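Local atomic coordinates of probable hydrolase (Pseudomonas aeruginosa, PDB entry 3OM8), a protein that is a probable alpha/beta-hydrolase that may act as a 3-oxoadipate enol-lactonase. Residues 98-103 and 122-127; 138-143 and 191-196; 148-153 and 179-184; 159-164 and 245-250; 213-218 and 239-244. One frame throughout, in Å; residues are numbered along the deposited sequence.

Contact 1. Residues 98-103 and 122-127; sequences LGLSLG and VLANTS. With EDO (1,2-ethanediol), chain F.
Ser101 N donates to Ala124 O over 2.8 Å, and Leu100 CA approaches the same oxygen in a C-H...O contact of 3.3 Å. The parallel strands 98-100 and 122-124 exchange two further backbone bonds, Gly99 N to Val122 O at 3.2 Å and Ala124 N to Gly99 O at 3.0 Å. Beyond the strand end, Thr126 carries OG1 anti to the backbone N (chi1 -168°), which lets the hydroxyl donate to Ser101 O at 2.9 Å, tilted off the carbonyl plane. Both peptide polar groups of Ser101 are thus tied to segment 122-127. On the sheet face formed by Leu98, Leu100, Val122 and Ala124, Leu98 CD1 rests on Val122 CG1 at 3.6 Å and Leu100 CD1 on Ala124 CB at 3.8 Å; Phe256 and Val260 of helix 253-264 cover Leu98. Ser101 has a strained backbone (phi 58°, psi -119°); its bond to CB points away overall, although CB still touches Asn125 O. Its OG shares a 2.7 Å hydrogen bond with O2 of an ethanediol, to which Leu102 N also donates. The sharp strand-to-helix turn Gly-Leu-Ser-Leu-Gly fits the nucleophile elbow of alpha/beta-hydrolases, with Ser101 the probable nucleophile.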
# COMPACT_ATOMS: atom_id res chain seq x y z
N LEU B 98 -18.71 -3.80 -5.27
CA LEU B 98 -17.91 -3.08 -4.28
C LEU B 98 -18.55 -3.20 -2.89
O LEU B 98 -19.68 -2.76 -2.68
CB LEU B 98 -17.79 -1.60 -4.66
CG LEU B 98 -17.37 -0.61 -3.58
CD1 LEU B 98 -16.18 -1.12 -2.79
CD2 LEU B 98 -17.04 0.72 -4.22
N GLY B 99 -17.82 -3.79 -1.95
CA GLY B 99 -18.32 -3.98 -0.59
C GLY B 99 -17.36 -3.39 0.42
O GLY B 99 -16.15 -3.62 0.33
N LEU B 100 -17.89 -2.63 1.37
CA LEU B 100 -17.07 -2.07 2.43
C LEU B 100 -17.32 -2.78 3.76
O LEU B 100 -18.47 -2.95 4.17
CB LEU B 100 -17.31 -0.56 2.57
CG LEU B 100 -16.38 0.21 3.51
CD1 LEU B 100 -15.91 1.51 2.87
CD2 LEU B 100 -17.06 0.49 4.82
N SER B 101 -16.25 -3.21 4.42
CA SER B 101 -16.36 -3.96 5.67
C SER B 101 -17.19 -5.24 5.52
O SER B 101 -16.82 -6.13 4.75
CB SER B 101 -16.91 -3.06 6.78
OG SER B 101 -16.39 -3.47 8.03
N LEU B 102 -18.31 -5.34 6.25
CA LEU B 102 -19.19 -6.51 6.11
C LEU B 102 -19.51 -6.75 4.63
O LEU B 102 -19.43 -7.88 4.14
CB LEU B 102 -20.48 -6.37 6.93
CG LEU B 102 -21.52 -7.51 6.78
CD1 LEU B 102 -20.93 -8.88 7.14
CD2 LEU B 102 -22.78 -7.24 7.60
N GLY B 103 -19.85 -5.68 3.92
CA GLY B 103 -20.07 -5.77 2.48
C GLY B 103 -18.89 -6.42 1.76
O GLY B 103 -19.05 -7.14 0.77
N VAL B 122 -14.14 -5.08 -5.80
CA VAL B 122 -13.48 -4.14 -4.91
C VAL B 122 -13.85 -4.46 -3.45
O VAL B 122 -15.02 -4.68 -3.12
CB VAL B 122 -13.85 -2.68 -5.23
CG1 VAL B 122 -12.99 -1.73 -4.40
CG2 VAL B 122 -13.65 -2.41 -6.73
N LEU B 123 -12.83 -4.50 -2.60
CA LEU B 123 -12.99 -4.84 -1.20
C LEU B 123 -12.42 -3.70 -0.37
O LEU B 123 -11.20 -3.53 -0.30
CB LEU B 123 -12.21 -6.12 -0.90
CG LEU B 123 -12.56 -7.29 -1.81
CD1 LEU B 123 -11.68 -8.50 -1.51
CD2 LEU B 123 -14.04 -7.66 -1.64
N ALA B 124 -13.28 -2.91 0.25
CA ALA B 124 -12.84 -1.74 1.01
C ALA B 124 -12.91 -1.98 2.51
O ALA B 124 -13.90 -2.50 3.01
CB ALA B 124 -13.67 -0.52 0.63
N ASN B 125 -11.85 -1.60 3.22
CA ASN B 125 -11.82 -1.69 4.67
C ASN B 125 -12.51 -2.97 5.14
O ASN B 125 -13.55 -2.93 5.81
CB ASN B 125 -12.53 -0.47 5.26
CG ASN B 125 -11.87 0.85 4.88
OD1 ASN B 125 -11.01 1.35 5.60
ND2 ASN B 125 -12.29 1.42 3.75
N THR B 126 -11.93 -4.10 4.78
CA THR B 126 -12.54 -5.38 5.07
C THR B 126 -11.49 -6.39 5.52
O THR B 126 -10.33 -6.04 5.76
CB THR B 126 -13.31 -5.93 3.86
OG1 THR B 126 -14.12 -7.04 4.27
CG2 THR B 126 -12.35 -6.38 2.77
N SER B 127 -11.92 -7.64 5.63
CA SER B 127 -11.07 -8.67 6.18
C SER B 127 -11.58 -10.05 5.81
O SER B 127 -12.75 -10.21 5.47
CB SER B 127 -11.01 -8.51 7.70
OG SER B 127 -10.50 -9.68 8.31
C1 EDO F . -17.60 -6.21 9.95
O1 EDO F . -16.69 -5.87 11.01
C2 EDO F . -18.82 -5.28 9.99
O2 EDO F . -18.85 -4.26 8.97

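Contact 2. Residues 138-143 and 191-196; sequences ERIAAV and SFAAVR
Segments 138-143 and 191-196 are helical and almost exactly antiparallel, at 174°, with their axes 9.7 Å apart; Ile140 and Phe192 mark the place where the backbones come nearest. The CG of Phe192 stands anti to the carbonyl carbon (chi1 -69°), and the ring reaches across to the facing helix. Arg139 CB sits over one face of that ring, 4.2 Å from its centroid and displaced toward the rim, in a CH-pi contact. Two aliphatic groups approach the edge near the ring plane: CG1 of Ile140, and CG1 of Val143, which lies 4.2 Å from Phe192 CE2. Ile140 and Phe192 slide past one another in opposite directions, bringing Ile140 CG1 to 3.5 Å from Phe192 CB. Farther out, Ile140 CD1 touches Ala193 CB at 4.0 Å and comes within 3.8 Å of Arg196 NH1, Ile140 and Arg196 crossing at about a right angle. The polar end of Arg196 is engaged in a salt bridge with Asp137, while Arg139 turns to Trp136 in a cation-pi interaction. Both helices belong to the helical region inserted between strands 118-124 and 211-216, the position of the cap in this fold. No hydrogen bond joins the segments, and their cohesion is largely apolar: Arg139 contributes its CB, while Arg196 meets Ile140 with a guanidinium nitrogen that is salt-bridged to Asp137.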
# COMPACT_ATOMS: atom_id res chain seq x y z
N GLU B 138 -19.87 -11.95 22.78
CA GLU B 138 -20.02 -10.87 23.75
C GLU B 138 -20.81 -9.69 23.18
O GLU B 138 -21.65 -9.11 23.87
CB GLU B 138 -18.65 -10.38 24.23
CG GLU B 138 -17.92 -11.40 25.07
CD GLU B 138 -16.52 -10.95 25.45
OE1 GLU B 138 -16.19 -9.76 25.21
OE2 GLU B 138 -15.75 -11.78 25.98
N ARG B 139 -20.53 -9.35 21.93
CA ARG B 139 -21.19 -8.20 21.30
C ARG B 139 -22.65 -8.49 20.95
O ARG B 139 -23.49 -7.60 20.96
CB ARG B 139 -20.41 -7.75 20.07
CG ARG B 139 -19.07 -7.11 20.42
CD ARG B 139 -18.22 -6.88 19.19
NE ARG B 139 -17.01 -6.14 19.51
CZ ARG B 139 -15.84 -6.29 18.89
NH1 ARG B 139 -14.80 -5.56 19.26
NH2 ARG B 139 -15.71 -7.18 17.91
N ILE B 140 -22.93 -9.75 20.63
CA ILE B 140 -24.30 -10.18 20.38
C ILE B 140 -25.12 -10.10 21.68
O ILE B 140 -26.21 -9.50 21.71
CB ILE B 140 -24.31 -11.62 19.80
CG1 ILE B 140 -23.77 -11.62 18.36
CG2 ILE B 140 -25.72 -12.23 19.86
CD1 ILE B 140 -23.50 -13.00 17.80
N ALA B 141 -24.59 -10.66 22.76
CA ALA B 141 -25.31 -10.68 24.04
C ALA B 141 -25.54 -9.25 24.52
O ALA B 141 -26.63 -8.90 24.95
CB ALA B 141 -24.54 -11.48 25.07
N ALA B 142 -24.51 -8.42 24.42
CA ALA B 142 -24.57 -7.03 24.86
C ALA B 142 -25.56 -6.17 24.07
O ALA B 142 -26.28 -5.36 24.65
CB ALA B 142 -23.17 -6.39 24.83
N VAL B 143 -25.57 -6.31 22.74
CA VAL B 143 -26.51 -5.53 21.94
C VAL B 143 -27.97 -5.96 22.19
O VAL B 143 -28.86 -5.11 22.27
CB VAL B 143 -26.17 -5.55 20.41
CG1 VAL B 143 -26.43 -6.92 19.78
CG2 VAL B 143 -26.97 -4.48 19.68
N SER B 191 -25.78 -9.99 12.13
CA SER B 191 -24.62 -9.68 11.31
C SER B 191 -23.31 -10.06 12.03
O SER B 191 -22.43 -10.64 11.41
CB SER B 191 -24.62 -8.22 10.88
OG SER B 191 -25.75 -7.94 10.06
N PHE B 192 -23.21 -9.74 13.32
CA PHE B 192 -22.10 -10.19 14.17
C PHE B 192 -21.88 -11.70 14.08
O PHE B 192 -20.76 -12.18 14.20
CB PHE B 192 -22.34 -9.86 15.65
CG PHE B 192 -22.29 -8.40 15.98
CD1 PHE B 192 -21.48 -7.54 15.27
CD2 PHE B 192 -23.05 -7.90 17.02
CE1 PHE B 192 -21.43 -6.19 15.60
CE2 PHE B 192 -23.00 -6.55 17.35
CZ PHE B 192 -22.19 -5.70 16.64
N ALA B 193 -22.95 -12.46 13.93
CA ALA B 193 -22.82 -13.92 13.87
C ALA B 193 -22.23 -14.37 12.54
O ALA B 193 -21.40 -15.27 12.50
CB ALA B 193 -24.16 -14.60 14.14
N ALA B 194 -22.67 -13.74 11.45
CA ALA B 194 -22.09 -14.00 10.14
C ALA B 194 -20.59 -13.76 10.21
O ALA B 194 -19.80 -14.60 9.81
CB ALA B 194 -22.72 -13.09 9.08
N VAL B 195 -20.21 -12.61 10.77
CA VAL B 195 -18.81 -12.25 10.94
C VAL B 195 -18.07 -13.26 11.82
O VAL B 195 -16.99 -13.73 11.47
CB VAL B 195 -18.67 -10.87 11.60
CG1 VAL B 195 -17.23 -10.58 11.90
CG2 VAL B 195 -19.26 -9.80 10.71
N ARG B 196 -18.67 -13.58 12.96
CA ARG B 196 -18.08 -14.53 13.91
C ARG B 196 -17.66 -15.83 13.25
O ARG B 196 -16.57 -16.34 13.51
CB ARG B 196 -19.07 -14.81 15.05
CG ARG B 196 -18.58 -15.81 16.08
CD ARG B 196 -19.77 -16.40 16.86
NE ARG B 196 -20.72 -17.02 15.95
CZ ARG B 196 -22.02 -17.14 16.16
NH1 ARG B 196 -22.57 -16.69 17.29
NH2 ARG B 196 -22.78 -17.72 15.24

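Contact 3. Residues 148-153 and 179-184; sequences DMSETA and MLMATN
Met181 and Met149 approach from facing segments but turn their ends in different directions; both are selenomethionine in the crystallised protein. The Met181 side chain is bent at chi2 and chi3 (-61° and -60°), a shape that folds its end over the first turn of helix 150-160. Its SE lies 3.6 Å from Ser150 N, and its CE is at the same distance, 3.6 Å, from Ser150 OG. Met149 sets out toward segment 179-184, where its CG meets Thr183 O at 3.6 Å, and then bends away; the side chain also packs on Arg185 and Leu188 of helix 185-196. One turn farther along, Ala153 CB abuts Leu180 CB at 3.9 Å and also faces Met181 SE at 4.2 Å, a small side chain met by two larger ones. Leu180 continues inward to Phe156, Leu157 and Trp160. Asp148 OD2 accepts Ser150 N at 2.9 Å from above the carboxylate plane, forming an Asx turn at the start of the helix, and Thr183 OG1 donates to Met179 O at 2.8 Å where helix 171-181 ends. The contact thus joins the start of one helix of the cap region to the end of another. No hydrogen bond crosses it: the two methionine side chains, Ala153 and Leu180 pack against each other and against backbone and hydroxyl polar atoms, while polar bonds within each segment shape the two helix ends.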
# COMPACT_ATOMS: atom_id res chain seq x y z
N ASP B 148 -31.13 1.00 24.88
CA ASP B 148 -31.19 1.53 23.51
C ASP B 148 -29.84 1.41 22.79
O ASP B 148 -28.86 0.95 23.37
CB ASP B 148 -31.66 2.99 23.52
CG ASP B 148 -30.70 3.90 24.27
OD1 ASP B 148 -31.18 4.89 24.87
OD2 ASP B 148 -29.48 3.64 24.26
N MSE B 149 -29.79 1.84 21.53
CA MSE B 149 -28.56 1.72 20.73
C MSE B 149 -27.51 2.82 20.96
O MSE B 149 -26.52 2.89 20.24
CB MSE B 149 -28.89 1.61 19.24
CG MSE B 149 -29.67 0.36 18.83
SE MSE B 149 -28.80 -1.35 19.26
CE MSE B 149 -29.41 -1.54 21.11
N SER B 150 -27.71 3.66 21.98
CA SER B 150 -26.79 4.75 22.30
C SER B 150 -25.35 4.33 22.60
O SER B 150 -24.42 4.80 21.95
CB SER B 150 -27.31 5.59 23.46
OG SER B 150 -28.44 6.33 23.05
N GLU B 151 -25.15 3.47 23.60
CA GLU B 151 -23.80 3.03 23.92
C GLU B 151 -23.19 2.25 22.75
O GLU B 151 -21.97 2.27 22.52
CB GLU B 151 -23.75 2.19 25.18
CG GLU B 151 -22.33 1.87 25.63
CD GLU B 151 -21.63 3.08 26.23
OE1 GLU B 151 -22.26 4.15 26.35
OE2 GLU B 151 -20.44 2.95 26.58
N THR B 152 -24.06 1.55 22.03
CA THR B 152 -23.66 0.78 20.86
C THR B 152 -23.16 1.69 19.72
O THR B 152 -22.16 1.40 19.08
CB THR B 152 -24.79 -0.15 20.39
OG1 THR B 152 -25.02 -1.14 21.39
CG2 THR B 152 -24.41 -0.85 19.10
N ALA B 153 -23.87 2.80 19.50
CA ALA B 153 -23.46 3.80 18.52
C ALA B 153 -22.14 4.46 18.93
O ALA B 153 -21.28 4.70 18.09
CB ALA B 153 -24.55 4.84 18.32
N MSE B 179 -27.93 6.58 11.60
CA MSE B 179 -28.08 5.26 10.97
C MSE B 179 -27.99 4.17 12.01
O MSE B 179 -28.74 3.19 11.98
CB MSE B 179 -27.00 5.03 9.92
CG MSE B 179 -27.07 5.93 8.71
SE MSE B 179 -25.59 5.61 7.45
CE MSE B 179 -26.14 6.87 6.08
N LEU B 180 -27.03 4.32 12.92
CA LEU B 180 -26.82 3.37 13.99
C LEU B 180 -28.02 3.34 14.92
O LEU B 180 -28.57 2.27 15.20
CB LEU B 180 -25.53 3.72 14.75
CG LEU B 180 -24.27 3.34 13.96
CD1 LEU B 180 -23.03 4.12 14.41
CD2 LEU B 180 -24.05 1.82 14.03
N MSE B 181 -28.44 4.52 15.38
CA MSE B 181 -29.58 4.66 16.29
C MSE B 181 -30.88 4.08 15.73
O MSE B 181 -31.80 3.78 16.48
CB MSE B 181 -29.80 6.14 16.65
CG MSE B 181 -28.72 6.78 17.53
SE MSE B 181 -28.51 5.94 19.28
CE MSE B 181 -30.30 6.23 19.99
N ALA B 182 -30.96 3.92 14.41
CA ALA B 182 -32.16 3.38 13.79
C ALA B 182 -31.96 1.94 13.37
O ALA B 182 -32.79 1.38 12.66
CB ALA B 182 -32.54 4.22 12.59
N THR B 183 -30.85 1.35 13.79
CA THR B 183 -30.56 -0.03 13.44
C THR B 183 -31.12 -1.00 14.48
O THR B 183 -30.81 -0.91 15.68
CB THR B 183 -29.06 -0.29 13.23
OG1 THR B 183 -28.62 0.42 12.06
CG2 THR B 183 -28.80 -1.77 13.01
N ASN B 184 -31.96 -1.92 14.03
CA ASN B 184 -32.58 -2.87 14.96
C ASN B 184 -31.53 -3.84 15.51
O ASN B 184 -30.66 -4.30 14.77
CB ASN B 184 -33.71 -3.64 14.26
CG ASN B 184 -34.41 -4.59 15.19
OD1 ASN B 184 -33.88 -5.65 15.53
ND2 ASN B 184 -35.61 -4.22 15.61

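Contact 4. Residues 159-164 and 245-250; sequences NWFPPA and VHLSNV
The end of helix 150-160 and the turn after it run past segment 245-250, closest at Trp160 and His246, whose CA atoms are 5.1 Å apart. In alpha/beta-hydrolase terms the helical cap here meets the loop of the probable catalytic histidine: His246 ND1 hydrogen-bonds Asp219, and its NE2 is weakly bonded to Ser101 OG, consistent with a Ser-His-Asp triad. Trp160 CD1 lies 3.5 Å from His246 CD2. The imidazole and the five-membered indole ring are inclined by only 22°, but are so far displaced, with centroids 5.2 Å apart, that there is little stacking. Leu247 CD1 lodges against both aromatic residues of segment 159-164, touching Trp160 CE3 and approaching Phe161 CZ to 3.6 Å, while Val250 CG1 comes to the edge of the Phe161 ring. Val245 splits its branches: CG1, anti to the backbone N (chi1 -175°), reaches Asn159 O at 3.3 Å, and CG2 rests on Pro162 CD at 3.7 Å. Phe176 of helix 171-181 packs on Trp160, Leu247 and Val250. No direct hydrogen bond links the segments; one water accepts from Leu247 N at 2.7 Å and donates to Trp160 O at 2.5 Å, unusually short, so its position is uncertain.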
# COMPACT_ATOMS: atom_id res chain seq x y z
N ASN B 159 -14.87 3.75 16.85
CA ASN B 159 -13.93 2.96 16.05
C ASN B 159 -13.85 3.41 14.60
O ASN B 159 -12.86 3.16 13.92
CB ASN B 159 -14.30 1.48 16.07
CG ASN B 159 -14.05 0.83 17.41
OD1 ASN B 159 -12.94 0.39 17.72
ND2 ASN B 159 -15.08 0.79 18.23
N TRP B 160 -14.91 4.05 14.12
CA TRP B 160 -15.06 4.39 12.71
C TRP B 160 -14.35 5.68 12.34
O TRP B 160 -13.84 5.82 11.25
CB TRP B 160 -16.53 4.57 12.36
CG TRP B 160 -17.32 3.31 12.15
CD1 TRP B 160 -16.85 2.03 12.17
CD2 TRP B 160 -18.72 3.22 11.89
NE1 TRP B 160 -17.88 1.15 11.93
CE2 TRP B 160 -19.04 1.86 11.75
CE3 TRP B 160 -19.74 4.17 11.76
CZ2 TRP B 160 -20.33 1.43 11.47
CZ3 TRP B 160 -21.02 3.74 11.48
CH2 TRP B 160 -21.30 2.38 11.34
N PHE B 161 -14.36 6.65 13.25
CA PHE B 161 -13.86 7.96 12.91
C PHE B 161 -12.64 8.36 13.73
O PHE B 161 -12.49 7.95 14.89
CB PHE B 161 -14.96 9.02 13.06
CG PHE B 161 -16.11 8.83 12.12
CD1 PHE B 161 -15.96 9.07 10.77
CD2 PHE B 161 -17.34 8.40 12.59
CE1 PHE B 161 -17.02 8.88 9.89
CE2 PHE B 161 -18.39 8.21 11.72
CZ PHE B 161 -18.24 8.46 10.38
N PRO B 162 -11.77 9.18 13.11
CA PRO B 162 -10.69 9.85 13.84
C PRO B 162 -11.31 10.56 15.03
O PRO B 162 -12.28 11.30 14.84
CB PRO B 162 -10.17 10.88 12.83
CG PRO B 162 -10.51 10.30 11.49
CD PRO B 162 -11.79 9.55 11.68
N PRO B 163 -10.78 10.36 16.24
CA PRO B 163 -11.30 11.06 17.41
C PRO B 163 -11.26 12.57 17.17
O PRO B 163 -11.93 13.32 17.87
CB PRO B 163 -10.30 10.68 18.51
CG PRO B 163 -9.04 10.33 17.76
CD PRO B 163 -9.54 9.63 16.54
N ALA B 164 -10.47 12.99 16.19
CA ALA B 164 -10.44 14.38 15.76
C ALA B 164 -11.76 14.74 15.08
O ALA B 164 -12.45 15.68 15.48
CB ALA B 164 -9.28 14.61 14.82
N VAL B 245 -9.14 5.80 8.67
CA VAL B 245 -9.54 4.87 9.73
C VAL B 245 -10.40 3.74 9.16
O VAL B 245 -9.85 2.74 8.71
CB VAL B 245 -10.26 5.60 10.87
CG1 VAL B 245 -10.55 4.63 12.01
CG2 VAL B 245 -9.41 6.77 11.36
N HIS B 246 -11.72 3.87 9.13
CA HIS B 246 -12.53 2.74 8.65
C HIS B 246 -13.49 3.01 7.48
O HIS B 246 -13.70 2.13 6.65
CB HIS B 246 -13.29 2.05 9.80
CG HIS B 246 -14.01 0.81 9.38
ND1 HIS B 246 -13.37 -0.32 8.92
CD2 HIS B 246 -15.34 0.51 9.37
CE1 HIS B 246 -14.25 -1.25 8.62
NE2 HIS B 246 -15.46 -0.77 8.89
N LEU B 247 -14.06 4.20 7.42
CA LEU B 247 -14.94 4.54 6.30
C LEU B 247 -14.16 5.42 5.33
O LEU B 247 -14.37 6.64 5.26
CB LEU B 247 -16.21 5.23 6.78
CG LEU B 247 -17.12 4.46 7.75
CD1 LEU B 247 -18.03 5.42 8.47
CD2 LEU B 247 -17.94 3.40 7.04
N SER B 248 -13.27 4.81 4.57
CA SER B 248 -12.31 5.58 3.77
C SER B 248 -12.98 6.37 2.65
O SER B 248 -12.49 7.42 2.26
CB SER B 248 -11.18 4.69 3.27
OG SER B 248 -11.67 3.58 2.54
N ASN B 249 -14.14 5.90 2.16
CA ASN B 249 -14.90 6.67 1.18
C ASN B 249 -15.40 7.98 1.77
O ASN B 249 -15.60 8.96 1.04
CB ASN B 249 -16.08 5.88 0.63
CG ASN B 249 -17.18 5.61 1.68
OD1 ASN B 249 -16.91 5.07 2.75
ND2 ASN B 249 -18.41 5.97 1.36
N VAL B 250 -15.59 8.01 3.08
CA VAL B 250 -16.05 9.22 3.75
C VAL B 250 -14.89 10.21 3.96
O VAL B 250 -15.02 11.41 3.72
CB VAL B 250 -16.72 8.87 5.11
CG1 VAL B 250 -17.07 10.13 5.91
CG2 VAL B 250 -17.94 8.00 4.88
O HOH W 1 -13.49 6.45 8.81

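Contact 5. Residues 213-218 and 239-244; sequences VIAGAY and LVTLPA
The Tyr218 ring meets Pro243 O at its edge, in plane, with CD2 3.7 Å from the oxygen, while Ala217 CB lies 4.2 Å above the ring plane, over the centre of one face. Pro243 CB also touches Tyr218 CE2, and Ser262 of the third subunit packs on the tyrosine. The ring adjoins an inverse gamma turn centred on Pro243, which presents Ala244 O to Tyr218 N at 2.9 Å. Before this turn the strands run parallel in regular register. Val240 N donates to Val213 O at 2.8 Å, and the series continues with Ala215 N to Val240 O, Leu242 N to Ala215 O and Ala217 N to Leu242 O. One sheet face joins Val213 to Leu239, whose CG is anti to the backbone N (chi1 173°) and whose CD1 comes to 3.9 Å from Val213 CG1; helix 224-233 covers this pair. On the other face Ile214 and Leu242 meet, with Ser248 and helix 253-264 packed against them. At strand 238-242, outermost in the chain's sheet, Val240 and Leu242 also pack on the third subunit. This is the closing beta-alpha-beta unit of an alpha/beta-hydrolase sheet, its first strand leading to the loop of Asp219, the probable triad acid.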
# COMPACT_ATOMS: atom_id res chain seq x y z
N VAL B 213 -8.11 -4.10 -3.48
CA VAL B 213 -8.30 -3.99 -2.04
C VAL B 213 -7.92 -2.59 -1.56
O VAL B 213 -6.80 -2.14 -1.77
CB VAL B 213 -7.44 -4.99 -1.27
CG1 VAL B 213 -7.67 -4.84 0.23
CG2 VAL B 213 -7.73 -6.40 -1.72
N ILE B 214 -8.87 -1.91 -0.92
CA ILE B 214 -8.63 -0.61 -0.29
C ILE B 214 -8.55 -0.80 1.22
O ILE B 214 -9.41 -1.45 1.81
CB ILE B 214 -9.74 0.39 -0.64
CG1 ILE B 214 -9.86 0.52 -2.16
CG2 ILE B 214 -9.48 1.74 0.02
CD1 ILE B 214 -10.96 1.43 -2.62
N ALA B 215 -7.50 -0.26 1.84
CA ALA B 215 -7.31 -0.41 3.29
C ALA B 215 -7.02 0.93 3.95
O ALA B 215 -6.53 1.86 3.30
CB ALA B 215 -6.20 -1.40 3.60
N GLY B 216 -7.34 1.04 5.23
CA GLY B 216 -7.10 2.26 5.98
C GLY B 216 -5.94 2.03 6.92
O GLY B 216 -5.93 1.05 7.67
N ALA B 217 -4.95 2.90 6.87
CA ALA B 217 -3.75 2.71 7.68
C ALA B 217 -4.04 2.71 9.17
O ALA B 217 -3.32 2.08 9.95
CB ALA B 217 -2.72 3.80 7.36
N TYR B 218 -5.08 3.43 9.58
CA TYR B 218 -5.40 3.59 11.00
C TYR B 218 -6.67 2.82 11.44
O TYR B 218 -7.28 3.12 12.47
CB TYR B 218 -5.52 5.07 11.33
CG TYR B 218 -4.33 5.89 10.89
CD1 TYR B 218 -3.11 5.79 11.55
CD2 TYR B 218 -4.43 6.78 9.84
CE1 TYR B 218 -2.02 6.54 11.17
CE2 TYR B 218 -3.33 7.55 9.44
CZ TYR B 218 -2.13 7.42 10.11
OH TYR B 218 -1.04 8.17 9.74
N LEU B 239 -3.48 -3.48 -4.13
CA LEU B 239 -3.74 -2.86 -2.84
C LEU B 239 -3.53 -1.35 -2.92
O LEU B 239 -2.50 -0.87 -3.40
CB LEU B 239 -2.82 -3.45 -1.76
CG LEU B 239 -2.85 -2.79 -0.38
CD1 LEU B 239 -4.15 -3.18 0.33
CD2 LEU B 239 -1.66 -3.19 0.47
N VAL B 240 -4.53 -0.60 -2.46
CA VAL B 240 -4.43 0.83 -2.27
C VAL B 240 -4.59 1.12 -0.79
O VAL B 240 -5.54 0.66 -0.17
CB VAL B 240 -5.53 1.57 -3.06
CG1 VAL B 240 -5.73 2.98 -2.52
CG2 VAL B 240 -5.19 1.59 -4.55
N THR B 241 -3.67 1.86 -0.19
CA THR B 241 -3.76 2.15 1.23
C THR B 241 -3.91 3.64 1.47
O THR B 241 -3.05 4.43 1.10
CB THR B 241 -2.53 1.65 1.98
OG1 THR B 241 -2.46 0.23 1.86
CG2 THR B 241 -2.62 2.02 3.46
N LEU B 242 -5.02 4.04 2.08
CA LEU B 242 -5.26 5.45 2.37
C LEU B 242 -4.98 5.75 3.83
O LEU B 242 -5.04 4.86 4.67
CB LEU B 242 -6.70 5.82 2.01
CG LEU B 242 -7.08 5.48 0.57
CD1 LEU B 242 -8.55 5.71 0.31
CD2 LEU B 242 -6.21 6.27 -0.42
N PRO B 243 -4.63 7.01 4.14
CA PRO B 243 -4.37 7.35 5.55
C PRO B 243 -5.70 7.51 6.30
O PRO B 243 -5.90 8.52 6.98
CB PRO B 243 -3.64 8.69 5.45
CG PRO B 243 -4.22 9.32 4.22
CD PRO B 243 -4.49 8.18 3.26
N ALA B 244 -6.58 6.53 6.16
CA ALA B 244 -7.91 6.57 6.76
C ALA B 244 -8.04 5.63 7.95
O ALA B 244 -7.18 4.78 8.19
CB ALA B 244 -8.97 6.23 5.73

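Contacts 1 and 5 lie in one sheet, their centres 11 Å apart: neighbouring strands 118-124 and 211-216 join them, with Asn125 N 2.8 Å from Ile214 O. Contact 4 supplies the probable catalytic histidine, bringing His246 NE2 to 3.0 Å from Ser101 OG of contact 1; the His246 side chain is about 5 Å from the ethanediol, which may mark the pocket. Contacts 2 and 3 belong to the helical cap. Contact 3 is nested within the chain loop closed by contact 2, and the two touch where Val143 CG2 meets Met149 SE at 3.7 Å. From the cap, Leu180 of contact 3 reaches Trp160 of contact 4, and Ser191 and Val195 of contact 2 rest on Leu102, next to the probable nucleophile.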